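Local coordinates for protein CaaX farnesyltransferase alpha subunit Ram2 (PDB 4L9P) that probably serves as the helical-repeat alpha subunit of a protein farnesyltransferase, the heterodimeric enzyme that attaches a farnesyl group to the cysteine of CaaX proteins, at residues E55-S58 against Y59-V63; M69-R72 against A73-L76; I92-A95 against K96-A100; N106-I109 against E110-N113; H168-V171 against R172-L176. The protein carries 1 engineered substitution. All coordinates share one frame; numbering follows the deposited sequence. Where two conformers were deposited one is given.

Contact 1: residues E55-S58 against Y59-V63; sequences EATS and YLRAV. With EDO (1,2-ethanediol), chain G.
E55 and Y59 lie one turn apart on helix 51-65 of this all-helical subunit, forming the closely packed side of the contact. Three firm i to i+4 bonds hold the turn, among them Y59 N to E55 O at 3.1 Å and R61 N to T57 O at 2.9 Å, whereas A62 N to S58 O is weak. With its CG anti to the backbone N (chi1 -177°) and the chain extended beyond, E55 runs alongside the tyrosine, its CG 4.0 Å from Y59 CE1. The carboxylate plane stands almost upright to the ring, at 82°, and its OE1 and OE2 are bonded to Y19 N and S20 OG. The carbonyl E55 O meets the edge of the same ring, 3.4 Å from Y59 CD1, and the ring of W25 also meets it. A56 and L60 bury their side chains against I80 of helix 71-83.

Round T57, S58 and R61 the packing is polar, with a water and a 1,2-ethanediol, probably from the crystallisation liquor, among the partners. T57 OG1, also bonded to Y53 O, accepts from O1 of the diol at 2.8 Å. The water donates to T57 OG1 and to S58 OG, which is bonded to L54 O as well; R61 NH2 to S58 OG, at 3.0 Å, is only weak. R61, its chain bent at chi3 (-79°), bonds through NE to I31 O and through NH1 to H194 O of the Ram1 beta subunit, so this side belongs to the subunit interface. R61 NH1 donates to the diol O1 at 2.8 Å, and T57 O sits 3.9 Å above the plane of the R61 guanidinium, over its centre.

Contact 2: residues M69-R72 against A73-L76; sequences MSER and ALRL
An N-cap opens helix 71-83: S70 stands immediately before the first turn, and its hydroxyl takes up the N-H of A73. Three measurements support the assignment. S70 has extended backbone angles, S70 OG lies 3.0 Å from A73 N, and the N-H...O angle is 159°. The hydroxyl reaches this position by lying between its own backbone N and carbonyl carbon (chi1 72°). From there it also touches the methyl group, with S70 OG 3.2 Å from A73 CB. A second bond ties S70 to the turn, L74 N donating to S70 O at 3.0 Å. The ladder then continues through R75 N to E71 O and L76 N to R72 O.

E68, just upstream, supports the cap from outside: its OE2 is bonded to S70 OG and forms a salt bridge with R72 NE, so one carboxylate oxygen joins the cap to the first turn. R72 extends straight from CG to NE, and its NH1 goes on to E24 O and S27 OG. E71 folds at chi2 and lies beside L74, with E71 OE1 4.1 Å from L74 CD2, while its OE2 pairs with K103. Such an acidic side chain in a first turn would be expected to suit the positive end of the helix dipole.

R75 bends at chi3 (-46°) and turns back along the helix, its NH2 forming a salt bridge with E24. This lays one face of the guanidinium over the backbone of R72: R72 CA is 3.5 Å above the R75 guanidinium plane, offset toward its rim, and R75 NH2 comes within 3.6 Å of R72 CB.

Contact 3: residues I92-A95 against K96-A100; sequences IYRA and KILFA
Four consecutive i to i+4 bonds, from K96 N to I92 O through F99 N to A95 O, show that I92-A95 and K96-A100 are successive turns of one regular helix; all four measure 3.0 to 3.1 Å from donor N to acceptor O. Among the side chains, Y93 and I97 make a CH-pi contact. I97 places its CD1 over one face of the phenol, 3.8 Å from the ring centroid of Y93 and 20° off the ring normal. The methyl is displaced toward the rim, so that the shortest approach is I97 CD1 to Y93 CE2 at 3.6 Å. The Y93 ring is carried to that place by a CG anti to the backbone N (chi1 179°), and its OH is bonded to E68 O.

One residue further on, R94 and L98 meet more loosely: R94 CG is 4.1 Å from L98 CD1, and the guanidinium continues past the leucine to E108 and T77. F99 turns a ring edge to the backbone one turn earlier, with F99 CD2 3.2 Å from A95 O and that oxygen near the ring plane.

Two antiparallel neighbours pack the helix: Y93 and I97 touch A73 of helix 71-83, L98 and F99 touch L105 of helix 105-118, and helix 123-133 adds L132 and V131. Such layering is characteristic of the prenyltransferase alpha subunit repeats, members of the TPR clan.

Contact 4: residues N106-I109 against E110-N113; sequences NEEI and EWLN
N106-I109 and E110-N113 are adjoining turns of helix 105-118, joined by i to i+4 bonds that tighten along the chain, from 3.1 Å for E110 N to N106 O to 2.8 Å for N113 N to I109 O. The helix lies in a prenyltransferase alpha subunit repeat.

E108 and W111 point the same way and lie side by side. E108 CG lies opposite the backbone N (chi1 176°) and the chain bends at chi2 (71°), which brings the carboxylate along the benzo part of the indole: E108 OE2 is 3.4 Å from W111 CZ3. Carboxylate and ring planes differ by 24°, yet the oxygen approaches obliquely. Both oxygens of this buried group are satisfied, OE1 by a salt bridge to R94 and OE2 by H128 NE2. R94 also makes a cation-pi contact with W111, so carboxylate, guanidinium and indole form one cluster, and the arginine would be expected to stabilise the carboxylate's negative charge.

On another side, I109 CD1 meets L112 CD2 at 4.3 Å. N113 crosses I109, its OD1 bonded to R129 NH1 and 3.8 Å from I109 CG2.

Contact 5: residues H168-V171 against R172-L176; sequences HWLV and RHFKL
V171 O accepts the N-H of L176 at 2.8 Å, a nearly straight bond (166°) that lies in the carbonyl plane on a lone pair. Spanning five residues, it is the 6→1 bond of a Schellman motif closing helix 161-174. K175, with positive phi (60°), turns the chain back, and a weak bond of 3.4 Å from K175 N to R172 O completes the pattern. The reversal folds L176 onto the last turns, where V171 CG1 to L176 CB, at 4.1 Å, is the apolar contact that commonly accompanies this cap; L176 CD1 adds another, 4.2 Å from L170 CG. V171 also packs against H202 and M205 of helix 197-208.

Along another side run three aromatic side chains. W169 and H173, one turn apart, form an offset stack: the six-membered ring of W169 and the imidazole of H173 have centroids 4.6 Å apart, with planes at 20°. Both residues set CG anti to the backbone N, which sends their rings in the same direction. The overlap is off-centre, W169 CZ2 lying over the rim of the imidazole, 3.5 Å from H173 CG. W169 also packs on M133 of helix 123-133.

F174 meets H173 in turn, taking H173 CD2 over the centre of its ring at 3.5 Å above the plane. Its edge faces the leucine, with L170 CD1 3.5 Å from F174 CD2.

Overall arrangement
Contacts 1 to 4 form a chain of touching neighbours along the solenoid, and contact 5 stands apart. L76 of contact 2 packs on contact 1, its CD1 3.6 Å from A56 O. Y93 of contact 3 reaches both: V63 CB lies 3.4 Å from Y93 OH, and A73 CB 3.5 Å from the same atom. Contacts 3 and 4 are joined by a salt bridge, R94 NH2 to E108 OE1 at 2.8 Å. Contact 5 is about 9 Å from contact 4 at the nearest atoms, and about 37 Å from contact 1 between centres. The bound farnesyl analogue lies about 13 Å from the H168 side chain, so contact 5 does not touch it.

Contact 1: residues E55-S58 against Y59-V63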
# COMPACT_ATOMS: atom_id res chain seq x y z
N GLU A 55 -27.38 17.29 -11.35
CA GLU A 55 -28.79 17.05 -11.06
C GLU A 55 -28.97 15.68 -10.39
O GLU A 55 -29.64 15.58 -9.33
CB GLU A 55 -29.65 17.09 -12.34
CG GLU A 55 -31.10 16.90 -11.94
CD GLU A 55 -32.07 16.81 -13.06
OE1 GLU A 55 -31.91 15.99 -13.99
OE2 GLU A 55 -33.04 17.55 -12.99
N ALA A 56 -28.35 14.64 -10.94
CA ALA A 56 -28.53 13.29 -10.40
C ALA A 56 -28.08 13.25 -8.93
O ALA A 56 -28.75 12.68 -8.05
CB ALA A 56 -27.77 12.23 -11.26
N THR A 57 -26.91 13.81 -8.66
CA THR A 57 -26.41 13.78 -7.29
C THR A 57 -27.22 14.62 -6.30
O THR A 57 -27.27 14.28 -5.12
CB THR A 57 -24.89 14.17 -7.22
OG1 THR A 57 -24.71 15.46 -7.83
CG2 THR A 57 -24.01 13.10 -7.92
N SER A 58 -27.86 15.71 -6.78
CA SER A 58 -28.75 16.47 -5.91
C SER A 58 -30.01 15.65 -5.53
O SER A 58 -30.48 15.70 -4.39
CB SER A 58 -29.09 17.82 -6.57
OG SER A 58 -27.89 18.57 -6.82
N TYR A 59 -30.50 14.85 -6.46
CA TYR A 59 -31.60 13.91 -6.12
C TYR A 59 -31.08 12.79 -5.21
O TYR A 59 -31.79 12.34 -4.31
CB TYR A 59 -32.27 13.32 -7.42
CG TYR A 59 -33.31 14.28 -7.94
CD1 TYR A 59 -32.97 15.32 -8.79
CD2 TYR A 59 -34.60 14.22 -7.45
CE1 TYR A 59 -33.95 16.25 -9.24
CE2 TYR A 59 -35.54 15.16 -7.87
CZ TYR A 59 -35.20 16.13 -8.75
OH TYR A 59 -36.14 17.06 -9.20
N LEU A 60 -29.82 12.34 -5.39
CA LEU A 60 -29.31 11.30 -4.51
C LEU A 60 -29.21 11.82 -3.06
O LEU A 60 -29.56 11.10 -2.09
CB LEU A 60 -27.91 10.85 -5.02
CG LEU A 60 -27.42 9.64 -4.19
CD1 LEU A 60 -28.25 8.39 -4.45
CD2 LEU A 60 -25.92 9.35 -4.42
N ARG A 61 -28.77 13.06 -2.90
CA ARG A 61 -28.72 13.62 -1.55
C ARG A 61 -30.11 13.57 -0.90
O ARG A 61 -30.25 13.21 0.26
CB ARG A 61 -28.22 15.08 -1.55
CG ARG A 61 -26.71 15.16 -1.59
CD ARG A 61 -26.21 16.61 -1.34
NE ARG A 61 -26.37 17.32 -2.59
CZ ARG A 61 -25.47 17.41 -3.56
NH1 ARG A 61 -24.21 16.94 -3.46
NH2 ARG A 61 -25.85 18.04 -4.65
N ALA A 62 -31.15 13.91 -1.67
CA ALA A 62 -32.49 13.91 -1.12
C ALA A 62 -32.98 12.52 -0.75
O ALA A 62 -33.58 12.33 0.31
CB ALA A 62 -33.48 14.57 -2.14
N VAL A 63 -32.81 11.54 -1.64
CA VAL A 63 -33.28 10.21 -1.31
C VAL A 63 -32.54 9.62 -0.12
O VAL A 63 -33.14 8.95 0.72
CB VAL A 63 -33.37 9.22 -2.52
CG1 VAL A 63 -34.48 9.68 -3.46
CG2 VAL A 63 -32.06 9.08 -3.27
C1 EDO G . -21.91 16.87 -6.87
O1 EDO G . -23.03 16.79 -5.99
C2 EDO G . -20.66 16.36 -6.19
O2 EDO G . -20.83 15.03 -5.67
O HOH W 1 -25.31 18.48 -7.10

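Contact 2: residues M69-R72 against A73-L76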
# COMPACT_ATOMS: atom_id res chain seq x y z
N MET A 69 -36.04 3.78 0.22
CA MET A 69 -35.78 2.48 -0.39
C MET A 69 -36.83 2.27 -1.44
O MET A 69 -37.99 1.98 -1.10
CB MET A 69 -35.85 1.35 0.65
CG MET A 69 -34.91 1.53 1.88
SD MET A 69 -33.19 1.19 1.48
CE MET A 69 -32.50 2.82 1.57
N SER A 70 -36.49 2.48 -2.70
CA SER A 70 -37.51 2.49 -3.74
C SER A 70 -36.91 2.08 -5.07
O SER A 70 -35.69 2.15 -5.28
CB SER A 70 -38.06 3.90 -3.85
OG SER A 70 -37.10 4.76 -4.46
N GLU A 71 -37.74 1.68 -5.99
CA GLU A 71 -37.28 1.41 -7.34
C GLU A 71 -36.69 2.64 -8.04
O GLU A 71 -35.68 2.53 -8.76
CB GLU A 71 -38.43 0.84 -8.19
CG GLU A 71 -38.89 -0.53 -7.71
CD GLU A 71 -37.94 -1.65 -8.06
OE1 GLU A 71 -36.99 -1.44 -8.85
OE2 GLU A 71 -38.15 -2.77 -7.53
N ARG A 72 -37.29 3.82 -7.88
CA ARG A 72 -36.72 5.01 -8.50
C ARG A 72 -35.32 5.27 -7.95
O ARG A 72 -34.42 5.65 -8.71
CB ARG A 72 -37.63 6.26 -8.40
CG ARG A 72 -37.81 6.81 -7.00
CD ARG A 72 -38.69 8.12 -7.03
NE ARG A 72 -38.78 8.59 -5.67
CZ ARG A 72 -39.64 9.50 -5.27
NH1 ARG A 72 -40.46 10.04 -6.19
NH2 ARG A 72 -39.67 9.85 -4.00
N ALA A 73 -35.14 5.12 -6.64
CA ALA A 73 -33.82 5.35 -6.04
C ALA A 73 -32.84 4.34 -6.57
O ALA A 73 -31.66 4.69 -6.83
CB ALA A 73 -33.93 5.26 -4.51
N LEU A 74 -33.27 3.10 -6.75
CA LEU A 74 -32.38 2.09 -7.31
C LEU A 74 -31.91 2.48 -8.73
O LEU A 74 -30.72 2.44 -9.04
CB LEU A 74 -33.04 0.69 -7.26
CG LEU A 74 -32.18 -0.48 -7.77
CD1 LEU A 74 -30.93 -0.69 -6.86
CD2 LEU A 74 -33.05 -1.75 -7.83
N ARG A 75 -32.82 2.90 -9.59
CA ARG A 75 -32.48 3.38 -10.94
C ARG A 75 -31.55 4.60 -10.89
O ARG A 75 -30.55 4.67 -11.62
CB ARG A 75 -33.75 3.77 -11.70
CG ARG A 75 -34.61 2.60 -12.11
CD ARG A 75 -35.69 3.02 -13.18
NE ARG A 75 -36.41 4.26 -12.85
CZ ARG A 75 -37.52 4.34 -12.11
NH1 ARG A 75 -38.10 3.24 -11.62
NH2 ARG A 75 -38.06 5.54 -11.89
N LEU A 76 -31.76 5.46 -9.91
CA LEU A 76 -30.91 6.64 -9.74
C LEU A 76 -29.46 6.20 -9.42
O LEU A 76 -28.48 6.75 -9.95
CB LEU A 76 -31.44 7.49 -8.58
CG LEU A 76 -30.57 8.69 -8.19
CD1 LEU A 76 -30.27 9.65 -9.35
CD2 LEU A 76 -31.17 9.45 -7.01

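Contact 3: residues I92-A95 against K96-A100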
# COMPACT_ATOMS: atom_id res chain seq x y z
N ILE A 92 -22.81 1.84 -1.75
CA ILE A 92 -23.30 1.36 -0.47
C ILE A 92 -24.82 1.59 -0.33
O ILE A 92 -25.54 0.69 0.14
CB ILE A 92 -22.56 2.08 0.67
CG1 ILE A 92 -21.08 1.64 0.61
CG2 ILE A 92 -23.19 1.80 2.06
CD1 ILE A 92 -20.22 2.55 1.25
N TYR A 93 -25.31 2.74 -0.80
CA TYR A 93 -26.74 3.00 -0.76
C TYR A 93 -27.48 2.01 -1.71
O TYR A 93 -28.53 1.47 -1.35
CB TYR A 93 -26.96 4.45 -1.16
CG TYR A 93 -28.40 4.87 -1.19
CD1 TYR A 93 -29.20 4.69 -0.13
CD2 TYR A 93 -28.91 5.48 -2.35
CE1 TYR A 93 -30.60 5.12 -0.19
CE2 TYR A 93 -30.21 5.91 -2.44
CZ TYR A 93 -31.06 5.73 -1.36
OH TYR A 93 -32.38 6.17 -1.51
N ARG A 94 -26.93 1.73 -2.89
CA ARG A 94 -27.52 0.74 -3.79
C ARG A 94 -27.70 -0.59 -3.09
O ARG A 94 -28.76 -1.20 -3.20
CB ARG A 94 -26.67 0.60 -5.08
CG ARG A 94 -27.22 -0.42 -6.04
CD ARG A 94 -26.40 -0.46 -7.35
NE ARG A 94 -27.02 -1.40 -8.29
CZ ARG A 94 -27.89 -1.04 -9.22
NH1 ARG A 94 -28.29 0.22 -9.29
NH2 ARG A 94 -28.39 -1.98 -10.04
N ALA A 95 -26.65 -1.08 -2.39
CA ALA A 95 -26.80 -2.36 -1.77
C ALA A 95 -27.91 -2.34 -0.70
O ALA A 95 -28.65 -3.33 -0.56
CB ALA A 95 -25.47 -2.82 -1.12
N LYS A 96 -27.99 -1.25 0.06
CA LYS A 96 -29.10 -1.14 1.04
C LYS A 96 -30.45 -1.30 0.35
O LYS A 96 -31.30 -2.05 0.85
CB LYS A 96 -29.07 0.22 1.72
CG LYS A 96 -27.94 0.39 2.70
CD LYS A 96 -28.11 1.81 3.33
CE LYS A 96 -27.09 2.08 4.41
NZ LYS A 96 -27.43 3.42 5.01
N ILE A 97 -30.64 -0.63 -0.78
CA ILE A 97 -31.93 -0.70 -1.48
C ILE A 97 -32.20 -2.12 -1.98
O ILE A 97 -33.28 -2.65 -1.81
CB ILE A 97 -31.96 0.24 -2.70
CG1 ILE A 97 -31.77 1.70 -2.27
CG2 ILE A 97 -33.30 0.05 -3.46
CD1 ILE A 97 -31.44 2.65 -3.41
N LEU A 98 -31.22 -2.79 -2.57
CA LEU A 98 -31.41 -4.13 -3.10
C LEU A 98 -31.88 -5.07 -2.01
O LEU A 98 -32.79 -5.83 -2.23
CB LEU A 98 -30.07 -4.66 -3.65
CG LEU A 98 -29.60 -3.95 -4.91
CD1 LEU A 98 -28.10 -4.33 -5.15
CD2 LEU A 98 -30.43 -4.40 -6.10
N PHE A 99 -31.24 -5.03 -0.84
CA PHE A 99 -31.69 -5.89 0.24
C PHE A 99 -33.07 -5.47 0.80
O PHE A 99 -33.95 -6.34 1.01
CB PHE A 99 -30.61 -5.95 1.30
CG PHE A 99 -29.48 -6.83 0.92
CD1 PHE A 99 -29.61 -8.23 0.94
CD2 PHE A 99 -28.27 -6.29 0.52
CE1 PHE A 99 -28.54 -9.07 0.57
CE2 PHE A 99 -27.21 -7.12 0.17
CZ PHE A 99 -27.35 -8.49 0.19
N ALA A 100 -33.29 -4.16 0.98
CA ALA A 100 -34.57 -3.70 1.55
C ALA A 100 -35.76 -4.05 0.66
O ALA A 100 -36.87 -4.36 1.16
CB ALA A 100 -34.50 -2.24 1.77

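Contact 4: residues N106-I109 against E110-N113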
# COMPACT_ATOMS: atom_id res chain seq x y z
N ASN A 106 -29.56 -12.41 -8.50
CA ASN A 106 -29.01 -12.99 -9.72
C ASN A 106 -29.00 -11.95 -10.80
O ASN A 106 -28.01 -11.83 -11.56
CB ASN A 106 -29.84 -14.20 -10.22
CG ASN A 106 -29.78 -15.37 -9.29
OD1 ASN A 106 -28.74 -15.65 -8.69
ND2 ASN A 106 -30.91 -16.07 -9.16
N GLU A 107 -30.10 -11.20 -10.91
CA GLU A 107 -30.16 -10.13 -11.91
C GLU A 107 -29.19 -8.99 -11.58
O GLU A 107 -28.56 -8.42 -12.50
CB GLU A 107 -31.60 -9.59 -12.05
CG GLU A 107 -32.47 -10.61 -12.74
CD GLU A 107 -33.90 -10.18 -12.85
OE1 GLU A 107 -34.25 -9.10 -12.28
OE2 GLU A 107 -34.68 -10.94 -13.50
N GLU A 108 -29.00 -8.69 -10.31
CA GLU A 108 -28.01 -7.70 -9.92
C GLU A 108 -26.60 -8.16 -10.32
O GLU A 108 -25.82 -7.30 -10.82
CB GLU A 108 -28.08 -7.39 -8.41
CG GLU A 108 -26.98 -6.41 -7.93
CD GLU A 108 -27.11 -4.94 -8.37
OE1 GLU A 108 -28.01 -4.59 -9.18
OE2 GLU A 108 -26.27 -4.10 -7.92
N ILE A 109 -26.26 -9.42 -10.10
CA ILE A 109 -24.94 -9.87 -10.53
C ILE A 109 -24.77 -9.77 -12.04
O ILE A 109 -23.71 -9.34 -12.51
CB ILE A 109 -24.65 -11.30 -10.03
CG1 ILE A 109 -24.45 -11.31 -8.49
CG2 ILE A 109 -23.47 -11.93 -10.76
CD1 ILE A 109 -23.08 -10.78 -8.02
N GLU A 110 -25.79 -10.09 -12.82
CA GLU A 110 -25.61 -9.96 -14.26
C GLU A 110 -25.40 -8.49 -14.66
O GLU A 110 -24.58 -8.19 -15.55
CB GLU A 110 -26.79 -10.64 -14.99
CG GLU A 110 -26.84 -12.14 -14.69
CD GLU A 110 -25.61 -12.93 -15.19
OE1 GLU A 110 -25.35 -12.86 -16.43
OE2 GLU A 110 -24.89 -13.57 -14.37
N TRP A 111 -26.07 -7.56 -13.98
CA TRP A 111 -25.80 -6.12 -14.23
C TRP A 111 -24.36 -5.75 -13.77
O TRP A 111 -23.61 -5.07 -14.51
CB TRP A 111 -26.83 -5.28 -13.47
CG TRP A 111 -26.52 -3.83 -13.48
CD1 TRP A 111 -26.85 -2.92 -14.46
CD2 TRP A 111 -25.85 -3.08 -12.45
NE1 TRP A 111 -26.40 -1.65 -14.11
CE2 TRP A 111 -25.81 -1.72 -12.88
CE3 TRP A 111 -25.31 -3.42 -11.21
CZ2 TRP A 111 -25.21 -0.73 -12.10
CZ3 TRP A 111 -24.72 -2.42 -10.45
CH2 TRP A 111 -24.67 -1.09 -10.91
N LEU A 112 -23.96 -6.21 -12.58
CA LEU A 112 -22.64 -5.88 -12.04
C LEU A 112 -21.55 -6.41 -12.96
O LEU A 112 -20.53 -5.74 -13.15
CB LEU A 112 -22.54 -6.52 -10.64
CG LEU A 112 -21.23 -6.13 -9.92
CD1 LEU A 112 -21.10 -4.61 -9.68
CD2 LEU A 112 -21.17 -6.92 -8.60
N ASN A 113 -21.75 -7.58 -13.56
CA ASN A 113 -20.73 -8.12 -14.45
C ASN A 113 -20.46 -7.14 -15.61
O ASN A 113 -19.30 -6.98 -16.04
CB ASN A 113 -21.20 -9.42 -15.10
CG ASN A 113 -21.23 -10.58 -14.15
OD1 ASN A 113 -20.71 -10.52 -13.03
ND2 ASN A 113 -21.89 -11.66 -14.58
O HOH W 2 -26.31 -13.88 -12.04

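Contact 5: residues H168-V171 against R172-L176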
# COMPACT_ATOMS: atom_id res chain seq x y z
N HIS A 168 -10.16 -14.84 -3.29
CA HIS A 168 -9.77 -15.44 -2.00
C HIS A 168 -11.01 -15.48 -1.09
O HIS A 168 -11.26 -16.52 -0.44
CB HIS A 168 -8.74 -14.51 -1.31
CG HIS A 168 -8.50 -14.86 0.12
ND1 HIS A 168 -7.53 -15.77 0.48
CD2 HIS A 168 -9.17 -14.53 1.27
CE1 HIS A 168 -7.58 -15.97 1.80
NE2 HIS A 168 -8.56 -15.23 2.30
N TRP A 169 -11.79 -14.40 -1.04
CA TRP A 169 -13.00 -14.38 -0.21
C TRP A 169 -13.95 -15.50 -0.69
O TRP A 169 -14.57 -16.19 0.15
CB TRP A 169 -13.68 -12.99 -0.31
CG TRP A 169 -15.01 -13.02 0.36
CD1 TRP A 169 -15.29 -12.85 1.71
CD2 TRP A 169 -16.23 -13.38 -0.25
NE1 TRP A 169 -16.62 -13.06 1.94
CE2 TRP A 169 -17.23 -13.40 0.76
CE3 TRP A 169 -16.58 -13.67 -1.57
CZ2 TRP A 169 -18.57 -13.72 0.49
CZ3 TRP A 169 -17.92 -14.04 -1.83
CH2 TRP A 169 -18.88 -14.05 -0.79
N LEU A 170 -14.11 -15.65 -2.01
CA LEU A 170 -15.05 -16.64 -2.55
C LEU A 170 -14.63 -18.02 -2.13
O LEU A 170 -15.52 -18.87 -1.75
CB LEU A 170 -15.05 -16.49 -4.06
CG LEU A 170 -16.05 -17.40 -4.80
CD1 LEU A 170 -17.46 -16.80 -4.68
CD2 LEU A 170 -15.61 -17.49 -6.27
N VAL A 171 -13.35 -18.33 -2.19
CA VAL A 171 -12.87 -19.64 -1.76
C VAL A 171 -13.15 -19.90 -0.29
O VAL A 171 -13.61 -21.01 0.06
CB VAL A 171 -11.35 -19.77 -2.08
CG1 VAL A 171 -10.77 -21.01 -1.38
CG2 VAL A 171 -11.14 -19.82 -3.56
N ARG A 172 -12.91 -18.94 0.58
CA ARG A 172 -13.19 -19.17 1.98
C ARG A 172 -14.69 -19.30 2.21
O ARG A 172 -15.13 -20.18 2.98
CB ARG A 172 -12.63 -18.02 2.80
CG ARG A 172 -12.80 -18.24 4.26
CD ARG A 172 -12.04 -17.14 5.05
NE ARG A 172 -12.19 -17.32 6.50
CZ ARG A 172 -11.35 -18.06 7.22
NH1 ARG A 172 -10.37 -18.76 6.61
NH2 ARG A 172 -11.54 -18.17 8.53
N HIS A 173 -15.49 -18.49 1.54
CA HIS A 173 -16.93 -18.45 1.79
C HIS A 173 -17.61 -19.74 1.38
O HIS A 173 -18.43 -20.29 2.15
CB HIS A 173 -17.55 -17.29 1.04
CG HIS A 173 -19.01 -17.15 1.28
ND1 HIS A 173 -19.50 -16.58 2.43
CD2 HIS A 173 -20.09 -17.45 0.50
CE1 HIS A 173 -20.83 -16.55 2.36
NE2 HIS A 173 -21.21 -17.09 1.20
N PHE A 174 -17.31 -20.24 0.19
CA PHE A 174 -17.94 -21.48 -0.32
C PHE A 174 -17.08 -22.73 -0.08
O PHE A 174 -17.41 -23.82 -0.51
CB PHE A 174 -18.25 -21.31 -1.79
CG PHE A 174 -19.40 -20.38 -2.05
CD1 PHE A 174 -20.68 -20.63 -1.51
CD2 PHE A 174 -19.22 -19.29 -2.89
CE1 PHE A 174 -21.73 -19.76 -1.78
CE2 PHE A 174 -20.27 -18.40 -3.16
CZ PHE A 174 -21.57 -18.66 -2.62
N LYS A 175 -15.98 -22.55 0.65
CA LYS A 175 -15.09 -23.66 1.08
C LYS A 175 -14.54 -24.40 -0.17
O LYS A 175 -14.68 -25.62 -0.33
CB LYS A 175 -15.81 -24.65 2.06
CG LYS A 175 -16.31 -23.90 3.30
CD LYS A 175 -16.84 -24.89 4.39
CE LYS A 175 -17.46 -24.14 5.57
NZ LYS A 175 -16.44 -23.28 6.29
N LEU A 176 -13.87 -23.63 -1.02
CA LEU A 176 -13.44 -24.10 -2.34
C LEU A 176 -11.96 -24.50 -2.40
O LEU A 176 -11.42 -24.67 -3.48
CB LEU A 176 -13.73 -23.05 -3.41
CG LEU A 176 -15.17 -22.56 -3.45
CD1 LEU A 176 -15.23 -21.49 -4.55
CD2 LEU A 176 -16.09 -23.73 -3.76